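Long-range contacts in 3,4-dihydroxy-2-butanone 4-phosphate synthase (Candida albicans, PDB 2RIS), which catalyses the conversion of D-ribulose 5-phosphate to formate and 3,4-dihydroxy-2-butanone 4-phosphate, a building block of riboflavin: residues 64-69 and 116-121; 70-75 and 86-91. One frame throughout, in Å; residues are numbered along the deposited sequence.

How the contacts relate
From the N terminus, the chain leaves strand 59-63 and enters helix 64-69, the first half of contact 1. The helix ends in a Schellman motif at E71, within 70-75, and the chain is extended from L72 to P74. Contact 2 then closes a short loop, bringing 86-91 back against 70-75 across ten intervening residues, among them the unmodelled 77-83 and T85, which probably binds D-ribulose 5-phosphate. Beyond strand 91-93 and helix 103-114, the loop residues 116-121 return to helix 64-69 and close contact 1, so that contact 2 is nested inside its loop. The two contacts meet where P120 packs on L70 and E71, and a probable hydrogen bond joins A67 O to L72 N (2.9 Å).

Contact 1 of 2, residues 64-69 and 116-121; sequences EERANQ and PNSKPQ
P120 and Q69 make the tightest approach, an apolar ring against a carbonyl oxygen: P120 CG lies 3.3 Å from Q69 O, at the last residue of helix 64-69, with P120 CD a little farther off at 3.8 Å from the same oxygen. The pyrrolidine thus packs against the C-terminal end of the helix, and it also touches E71 just beyond.

The remaining contacts across the gap are van der Waals approaches of polar side chains. R66 starts with CG anti to the backbone N (chi1 -178°), bends at chi2 (65°) and brings its guanidinium to the other segment. NH2 meets S118 CB at 3.8 Å, the methylene lying at the edge of the flat group and in its plane, while NH1 approaches P116 N obliquely, at 4.0 Å. Q69 runs alongside as an extended chain, and its NE2 comes only loosely to P116 O (4.2 Å).

Hydrogen bonding reaches past the two segments. R66 NH1 bonds A114 O and NH2 bonds N115 O weakly, which fixes the buried guanidinium at the C-terminal end of helix 103-114; the buried S118 hydroxyl turns back to S112 O in that helix. The arrangement is a helix-to-loop junction in which one arginine binds the last carbonyl of helix 103-114 and, weakly, that of the next residue, and a proline packs on the end of helix 64-69.

Contact 2 of 2, residues 70-75 and 86-91; sequences LELPPM and AYTITC
M75 and Y87 lie side by side and point the same way, M75 CE meeting Y87 CB at 4.0 Å; the methyl meets Y87 at CB alone, and the tyrosine ring leads away from 70-75. M75 runs out with CG anti to the backbone N (chi1 -169°) and bends at chi3, which turns its methyl back over the other backbone, 3.4 Å from T88 O. P73 and I89 form a second side-by-side pair, the ring CD against I89 CG2 at 3.7 Å. L72 instead crosses I89 at about a right angle; its CD2 touches I89 CG2 and C91 CB, each at 4.2 Å. T88 lies against the extended P73-P74 backbone, its CG2 3.3 Å from L72 O, while its OG1 donates to the carbonyl of the next residue, I89 O, from above the carbonyl plane.

Between these pairs P74 and T88 face each other as a non-hydrogen-bonded pair, a single antiparallel bridge. I89 N donates to P73 O (3.0 Å) almost in line with the carbonyl, and M75 N donates to Y87 O (2.8 Å) from 30° outside the carbonyl plane. Each acceptor also has a weaker CA-H...O contact, from T88 CA and P74 CA respectively.

The backbone of 86-91 continues through bonds of A86, T88 and C91 to strand 129-134, whose R133 also binds L72 O. L113 of helix 103-114 packs against L72 and C91. M75, Y87, I89 and T90 pack on the second subunit, placing the bridge at the dimer interface beside helix 103-114 and strand 129-134.

Contact 1 of 2, residues 64-69 and 116-121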
ATOM      1  N   GLU A  64       5.285  20.749  -3.700  1.00 10.29           N
ATOM      2  CA  GLU A  64       4.963  20.860  -5.131  1.00 11.10           C
ATOM      3  C   GLU A  64       6.190  21.193  -5.982  1.00 11.25           C
ATOM      4  O   GLU A  64       6.356  20.649  -7.076  1.00 11.30           O
ATOM      5  CB  GLU A  64       3.862  21.901  -5.358  1.00 11.06           C
ATOM      6  CG  GLU A  64       2.495  21.433  -4.882  1.00 12.24           C
ATOM      7  CD  GLU A  64       1.375  22.449  -5.115  1.00 12.69           C
ATOM      8  OE1 GLU A  64       0.260  22.224  -4.597  1.00 14.19           O
ATOM      9  OE2 GLU A  64       1.601  23.464  -5.812  1.00 15.44           O
ATOM     10  N   GLU A  65       7.043  22.074  -5.463  1.00 11.76           N
ATOM     11  CA  GLU A  65       8.259  22.480  -6.154  1.00 12.30           C
ATOM     12  C   GLU A  65       9.180  21.283  -6.418  1.00 12.33           C
ATOM     13  O   GLU A  65       9.666  21.111  -7.541  1.00 12.78           O
ATOM     14  CB  GLU A  65       8.984  23.598  -5.390  1.00 12.67           C
ATOM     15  CG  GLU A  65       9.840  24.444  -6.306  1.00 13.51           C
ATOM     16  CD  GLU A  65      10.347  25.747  -5.696  1.00 13.06           C
ATOM     17  OE1 GLU A  65       9.779  26.273  -4.700  1.00 12.95           O
ATOM     18  OE2 GLU A  65      11.332  26.259  -6.252  1.00 14.92           O
ATOM     19  N   ARG A  66       9.388  20.448  -5.395  1.00 11.92           N
ATOM     20  CA  ARG A  66      10.234  19.261  -5.524  1.00 12.84           C
ATOM     21  C   ARG A  66       9.628  18.225  -6.473  1.00 12.59           C
ATOM     22  O   ARG A  66      10.326  17.676  -7.327  1.00 12.96           O
ATOM     23  CB  ARG A  66      10.526  18.636  -4.152  1.00 13.09           C
ATOM     24  CG  ARG A  66      11.438  17.415  -4.209  1.00 15.59           C
ATOM     25  CD  ARG A  66      12.832  17.789  -4.686  1.00 19.20           C
ATOM     26  NE  ARG A  66      13.588  16.629  -5.151  1.00 23.47           N
ATOM     27  CZ  ARG A  66      14.440  15.934  -4.401  1.00 23.93           C
ATOM     28  NH1 ARG A  66      14.653  16.274  -3.129  1.00 25.38           N
ATOM     29  NH2 ARG A  66      15.071  14.895  -4.927  1.00 22.32           N
ATOM     30  N   ALA A  67       8.330  17.961  -6.326  1.00 12.43           N
ATOM     31  CA  ALA A  67       7.642  17.026  -7.221  1.00 12.67           C
ATOM     32  C   ALA A  67       7.764  17.494  -8.679  1.00 12.78           C
ATOM     33  O   ALA A  67       8.007  16.692  -9.581  1.00 13.22           O
ATOM     34  CB  ALA A  67       6.187  16.870  -6.817  1.00 12.56           C
ATOM     35  N   ASN A  68       7.613  18.799  -8.898  1.00 12.97           N
ATOM     36  CA  ASN A  68       7.816  19.394 -10.227  1.00 13.53           C
ATOM     37  C   ASN A  68       9.221  19.152 -10.778  1.00 13.71           C
ATOM     38  O   ASN A  68       9.378  18.758 -11.942  1.00 13.24           O
ATOM     39  CB  ASN A  68       7.516  20.895 -10.199  1.00 13.77           C
ATOM     40  CG  ASN A  68       6.023  21.200 -10.153  1.00 14.95           C
ATOM     41  OD1 ASN A  68       5.181  20.342 -10.423  1.00 15.69           O
ATOM     42  ND2 ASN A  68       5.691  22.440  -9.815  1.00 15.17           N
ATOM     43  N   GLN A  69      10.232  19.383  -9.942  1.00 13.95           N
ATOM     44  CA  GLN A  69      11.628  19.139 -10.318  1.00 14.79           C
ATOM     45  C   GLN A  69      11.844  17.679 -10.716  1.00 14.37           C
ATOM     46  O   GLN A  69      12.586  17.389 -11.666  1.00 15.01           O
ATOM     47  CB  GLN A  69      12.579  19.542  -9.184  1.00 14.38           C
ATOM     48  CG  GLN A  69      14.052  19.228  -9.454  1.00 15.74           C
ATOM     49  CD  GLN A  69      14.982  19.763  -8.382  1.00 17.45           C
ATOM     50  OE1 GLN A  69      15.337  20.945  -8.386  1.00 22.52           O
ATOM     51  NE2 GLN A  69      15.394  18.891  -7.463  1.00 20.03           N
ATOM     52  N   PRO A 116      18.593  15.833  -2.838  1.00 13.78           N
ATOM     53  CA  PRO A 116      18.567  16.967  -3.781  1.00 14.58           C
ATOM     54  C   PRO A 116      19.291  16.698  -5.107  1.00 15.41           C
ATOM     55  O   PRO A 116      19.068  17.420  -6.090  1.00 15.80           O
ATOM     56  CB  PRO A 116      19.253  18.101  -3.002  1.00 14.71           C
ATOM     57  CG  PRO A 116      20.022  17.433  -1.924  1.00 13.96           C
ATOM     58  CD  PRO A 116      19.304  16.163  -1.591  1.00 14.06           C
ATOM     59  N   ASN A 117      20.130  15.663  -5.129  1.00 15.57           N
ATOM     60  CA  ASN A 117      20.876  15.271  -6.324  1.00 16.30           C
ATOM     61  C   ASN A 117      20.099  14.351  -7.267  1.00 15.60           C
ATOM     62  O   ASN A 117      20.534  14.100  -8.393  1.00 15.73           O
ATOM     63  CB  ASN A 117      22.193  14.597  -5.938  1.00 16.97           C
ATOM     64  CG  ASN A 117      23.138  15.528  -5.198  1.00 18.62           C
ATOM     65  OD1 ASN A 117      23.878  15.094  -4.317  1.00 23.35           O
ATOM     66  ND2 ASN A 117      23.118  16.812  -5.551  1.00 21.15           N
ATOM     67  N   SER A 118      18.962  13.833  -6.807  1.00 14.77           N
ATOM     68  CA  SER A 118      18.145  12.972  -7.658  1.00 14.05           C
ATOM     69  C   SER A 118      17.597  13.736  -8.852  1.00 14.27           C
ATOM     70  O   SER A 118      17.286  14.933  -8.761  1.00 13.51           O
ATOM     71  CB  SER A 118      17.017  12.317  -6.860  1.00 14.17           C
ATOM     72  OG  SER A 118      17.571  11.424  -5.911  1.00 11.84           O
ATOM     73  N   LYS A 119      17.502  13.025  -9.971  1.00 14.63           N
ATOM     74  CA  LYS A 119      17.025  13.578 -11.232  1.00 14.88           C
ATOM     75  C   LYS A 119      15.773  12.830 -11.693  1.00 14.65           C
ATOM     76  O   LYS A 119      15.586  11.663 -11.343  1.00 13.92           O
ATOM     77  CB  LYS A 119      18.121  13.466 -12.301  1.00 15.55           C
ATOM     78  CG  LYS A 119      19.393  14.235 -11.976  1.00 17.57           C
ATOM     79  CD  LYS A 119      20.473  13.944 -13.008  1.00 21.51           C
ATOM     80  CE  LYS A 119      21.798  14.611 -12.651  1.00 23.70           C
ATOM     81  NZ  LYS A 119      21.834  16.071 -12.970  1.00 26.56           N
ATOM     82  N   PRO A 120      14.918  13.489 -12.500  1.00 14.53           N
ATOM     83  CA  PRO A 120      13.697  12.819 -12.977  1.00 14.61           C
ATOM     84  C   PRO A 120      13.958  11.443 -13.599  1.00 14.31           C
ATOM     85  O   PRO A 120      13.201  10.500 -13.359  1.00 14.17           O
ATOM     86  CB  PRO A 120      13.166  13.772 -14.055  1.00 15.04           C
ATOM     87  CG  PRO A 120      13.761  15.094 -13.745  1.00 14.87           C
ATOM     88  CD  PRO A 120      15.034  14.874 -13.001  1.00 14.66           C
ATOM     89  N   GLN A 121      15.027  11.329 -14.388  1.00 14.45           N
ATOM     90  CA  GLN A 121      15.326  10.093 -15.115  1.00 14.11           C
ATOM     91  C   GLN A 121      15.783   8.936 -14.221  1.00 13.78           C
ATOM     92  O   GLN A 121      15.920   7.804 -14.700  1.00 13.82           O
ATOM     93  CB  GLN A 121      16.368  10.352 -16.215  1.00 14.73           C
ATOM     94  CG  GLN A 121      17.736  10.839 -15.713  1.00 16.27           C
ATOM     95  CD  GLN A 121      17.917  12.365 -15.724  1.00 18.76           C
ATOM     96  OE1 GLN A 121      19.049  12.853 -15.856  1.00 21.72           O
ATOM     97  NE2 GLN A 121      16.825  13.119 -15.581  1.00 16.72           N
TER

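Contact 2 of 2, residues 70-75 and 86-91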
ATOM      1  N   LEU A  70      11.173  16.767 -10.013  1.00 13.89           N
ATOM      2  CA  LEU A  70      11.346  15.338 -10.277  1.00 13.88           C
ATOM      3  C   LEU A  70      10.427  14.800 -11.369  1.00 14.25           C
ATOM      4  O   LEU A  70      10.447  13.601 -11.653  1.00 14.01           O
ATOM      5  CB  LEU A  70      11.198  14.509  -8.996  1.00 13.77           C
ATOM      6  CG  LEU A  70      12.261  14.693  -7.899  1.00 13.64           C
ATOM      7  CD1 LEU A  70      11.858  13.953  -6.639  1.00 13.95           C
ATOM      8  CD2 LEU A  70      13.646  14.251  -8.365  1.00 15.52           C
ATOM      9  N   GLU A  71       9.650  15.690 -11.992  1.00 14.41           N
ATOM     10  CA  GLU A  71       8.674  15.305 -13.021  1.00 15.50           C
ATOM     11  C   GLU A  71       7.703  14.237 -12.509  1.00 15.23           C
ATOM     12  O   GLU A  71       7.513  13.182 -13.130  1.00 15.89           O
ATOM     13  CB  GLU A  71       9.376  14.862 -14.308  1.00 15.55           C
ATOM     14  CG  GLU A  71      10.162  15.978 -14.981  1.00 16.64           C
ATOM     15  CD  GLU A  71      10.907  15.516 -16.227  1.00 17.80           C
ATOM     16  OE1 GLU A  71      10.557  14.455 -16.786  1.00 21.28           O
ATOM     17  OE2 GLU A  71      11.858  16.217 -16.636  1.00 21.53           O
ATOM     18  N   LEU A  72       7.101  14.537 -11.362  1.00 14.67           N
ATOM     19  CA  LEU A  72       6.086  13.694 -10.756  1.00 14.34           C
ATOM     20  C   LEU A  72       4.756  14.444 -10.763  1.00 14.42           C
ATOM     21  O   LEU A  72       4.373  15.046  -9.756  1.00 14.41           O
ATOM     22  CB  LEU A  72       6.489  13.302  -9.329  1.00 13.92           C
ATOM     23  CG  LEU A  72       7.726  12.412  -9.169  1.00 12.84           C
ATOM     24  CD1 LEU A  72       8.117  12.308  -7.700  1.00 12.32           C
ATOM     25  CD2 LEU A  72       7.492  11.033  -9.776  1.00 13.24           C
ATOM     26  N   PRO A  73       4.040  14.404 -11.907  1.00 14.98           N
ATOM     27  CA  PRO A  73       2.811  15.177 -12.026  1.00 15.17           C
ATOM     28  C   PRO A  73       1.682  14.536 -11.231  1.00 15.02           C
ATOM     29  O   PRO A  73       1.759  13.338 -10.930  1.00 14.64           O
ATOM     30  CB  PRO A  73       2.505  15.127 -13.531  1.00 15.28           C
ATOM     31  CG  PRO A  73       3.140  13.884 -14.020  1.00 15.08           C
ATOM     32  CD  PRO A  73       4.329  13.623 -13.126  1.00 15.00           C
ATOM     33  N   PRO A  74       0.636  15.317 -10.896  1.00 15.29           N
ATOM     34  CA  PRO A  74      -0.535  14.737 -10.245  1.00 15.56           C
ATOM     35  C   PRO A  74      -1.013  13.527 -11.037  1.00 16.04           C
ATOM     36  O   PRO A  74      -0.940  13.511 -12.269  1.00 16.59           O
ATOM     37  CB  PRO A  74      -1.572  15.869 -10.315  1.00 15.56           C
ATOM     38  CG  PRO A  74      -0.769  17.110 -10.336  1.00 15.61           C
ATOM     39  CD  PRO A  74       0.476  16.768 -11.122  1.00 15.21           C
ATOM     40  N   MET A  75      -1.470  12.505 -10.329  1.00 16.74           N
ATOM     41  CA  MET A  75      -1.878  11.275 -10.979  1.00 17.29           C
ATOM     42  C   MET A  75      -3.039  11.514 -11.944  1.00 18.39           C
ATOM     43  O   MET A  75      -3.083  10.920 -13.033  1.00 18.71           O
ATOM     44  CB  MET A  75      -2.258  10.242  -9.934  1.00 17.19           C
ATOM     45  CG  MET A  75      -2.449   8.855 -10.479  1.00 16.62           C
ATOM     46  SD  MET A  75      -3.096   7.851  -9.145  1.00 16.30           S
ATOM     47  CE  MET A  75      -1.601   7.508  -8.205  1.00 15.65           C
ATOM     48  N   ALA A  86      -3.226  14.697  -2.602  1.00 16.45           N
ATOM     49  CA  ALA A  86      -2.653  15.058  -3.898  1.00 15.12           C
ATOM     50  C   ALA A  86      -1.611  14.045  -4.376  1.00 14.09           C
ATOM     51  O   ALA A  86      -0.406  14.301  -4.344  1.00 13.68           O
ATOM     52  CB  ALA A  86      -2.056  16.479  -3.838  1.00 15.25           C
ATOM     53  N   TYR A  87      -2.091  12.893  -4.835  1.00 12.90           N
ATOM     54  CA  TYR A  87      -1.205  11.842  -5.334  1.00 12.28           C
ATOM     55  C   TYR A  87      -0.571  12.237  -6.655  1.00 11.64           C
ATOM     56  O   TYR A  87      -1.242  12.818  -7.517  1.00 11.83           O
ATOM     57  CB  TYR A  87      -1.985  10.556  -5.585  1.00 12.69           C
ATOM     58  CG  TYR A  87      -2.604   9.942  -4.366  1.00 12.84           C
ATOM     59  CD1 TYR A  87      -3.962  10.110  -4.105  1.00 13.68           C
ATOM     60  CD2 TYR A  87      -1.842   9.174  -3.483  1.00 13.21           C
ATOM     61  CE1 TYR A  87      -4.551   9.537  -2.982  1.00 14.35           C
ATOM     62  CE2 TYR A  87      -2.421   8.598  -2.352  1.00 13.90           C
ATOM     63  CZ  TYR A  87      -3.776   8.785  -2.113  1.00 15.38           C
ATOM     64  OH  TYR A  87      -4.367   8.218  -1.005  1.00 15.37           O
ATOM     65  N   THR A  88       0.706  11.886  -6.811  1.00 10.47           N
ATOM     66  CA  THR A  88       1.389  11.985  -8.096  1.00  9.69           C
ATOM     67  C   THR A  88       1.398  10.595  -8.721  1.00  9.60           C
ATOM     68  O   THR A  88       1.011   9.609  -8.075  1.00  9.72           O
ATOM     69  CB  THR A  88       2.860  12.468  -7.964  1.00 10.10           C
ATOM     70  OG1 THR A  88       3.690  11.406  -7.469  1.00  8.22           O
ATOM     71  CG2 THR A  88       2.973  13.672  -7.063  1.00 10.28           C
ATOM     72  N   ILE A  89       1.847  10.501  -9.971  1.00  9.08           N
ATOM     73  CA  ILE A  89       2.158   9.190 -10.527  1.00  9.23           C
ATOM     74  C   ILE A  89       3.121   8.490  -9.562  1.00  8.29           C
ATOM     75  O   ILE A  89       4.000   9.128  -8.967  1.00  9.26           O
ATOM     76  CB  ILE A  89       2.759   9.285 -11.952  1.00  9.15           C
ATOM     77  CG1 ILE A  89       3.010   7.891 -12.542  1.00 10.87           C
ATOM     78  CG2 ILE A  89       4.034  10.148 -11.968  1.00 11.44           C
ATOM     79  CD1 ILE A  89       3.179   7.871 -14.044  1.00 13.97           C
ATOM     80  N   THR A  90       2.932   7.188  -9.378  1.00  8.26           N
ATOM     81  CA  THR A  90       3.784   6.423  -8.459  1.00  8.10           C
ATOM     82  C   THR A  90       5.158   6.171  -9.079  1.00  8.20           C
ATOM     83  O   THR A  90       5.340   6.331 -10.283  1.00  8.89           O
ATOM     84  CB  THR A  90       3.121   5.091  -8.084  1.00  7.97           C
ATOM     85  OG1 THR A  90       2.874   4.335  -9.281  1.00  8.90           O
ATOM     86  CG2 THR A  90       1.806   5.346  -7.356  1.00  8.30           C
ATOM     87  N   CYS A  91       6.127   5.777  -8.255  1.00  8.45           N
ATOM     88  CA  CYS A  91       7.477   5.597  -8.770  1.00  8.66           C
ATOM     89  C   CYS A  91       8.347   4.666  -7.935  1.00  8.56           C
ATOM     90  O   CYS A  91       8.069   4.431  -6.757  1.00  8.48           O
ATOM     91  CB  CYS A  91       8.161   6.966  -8.887  1.00  8.53           C
ATOM     92  SG  CYS A  91       8.497   7.756  -7.277  1.00 10.81           S
TER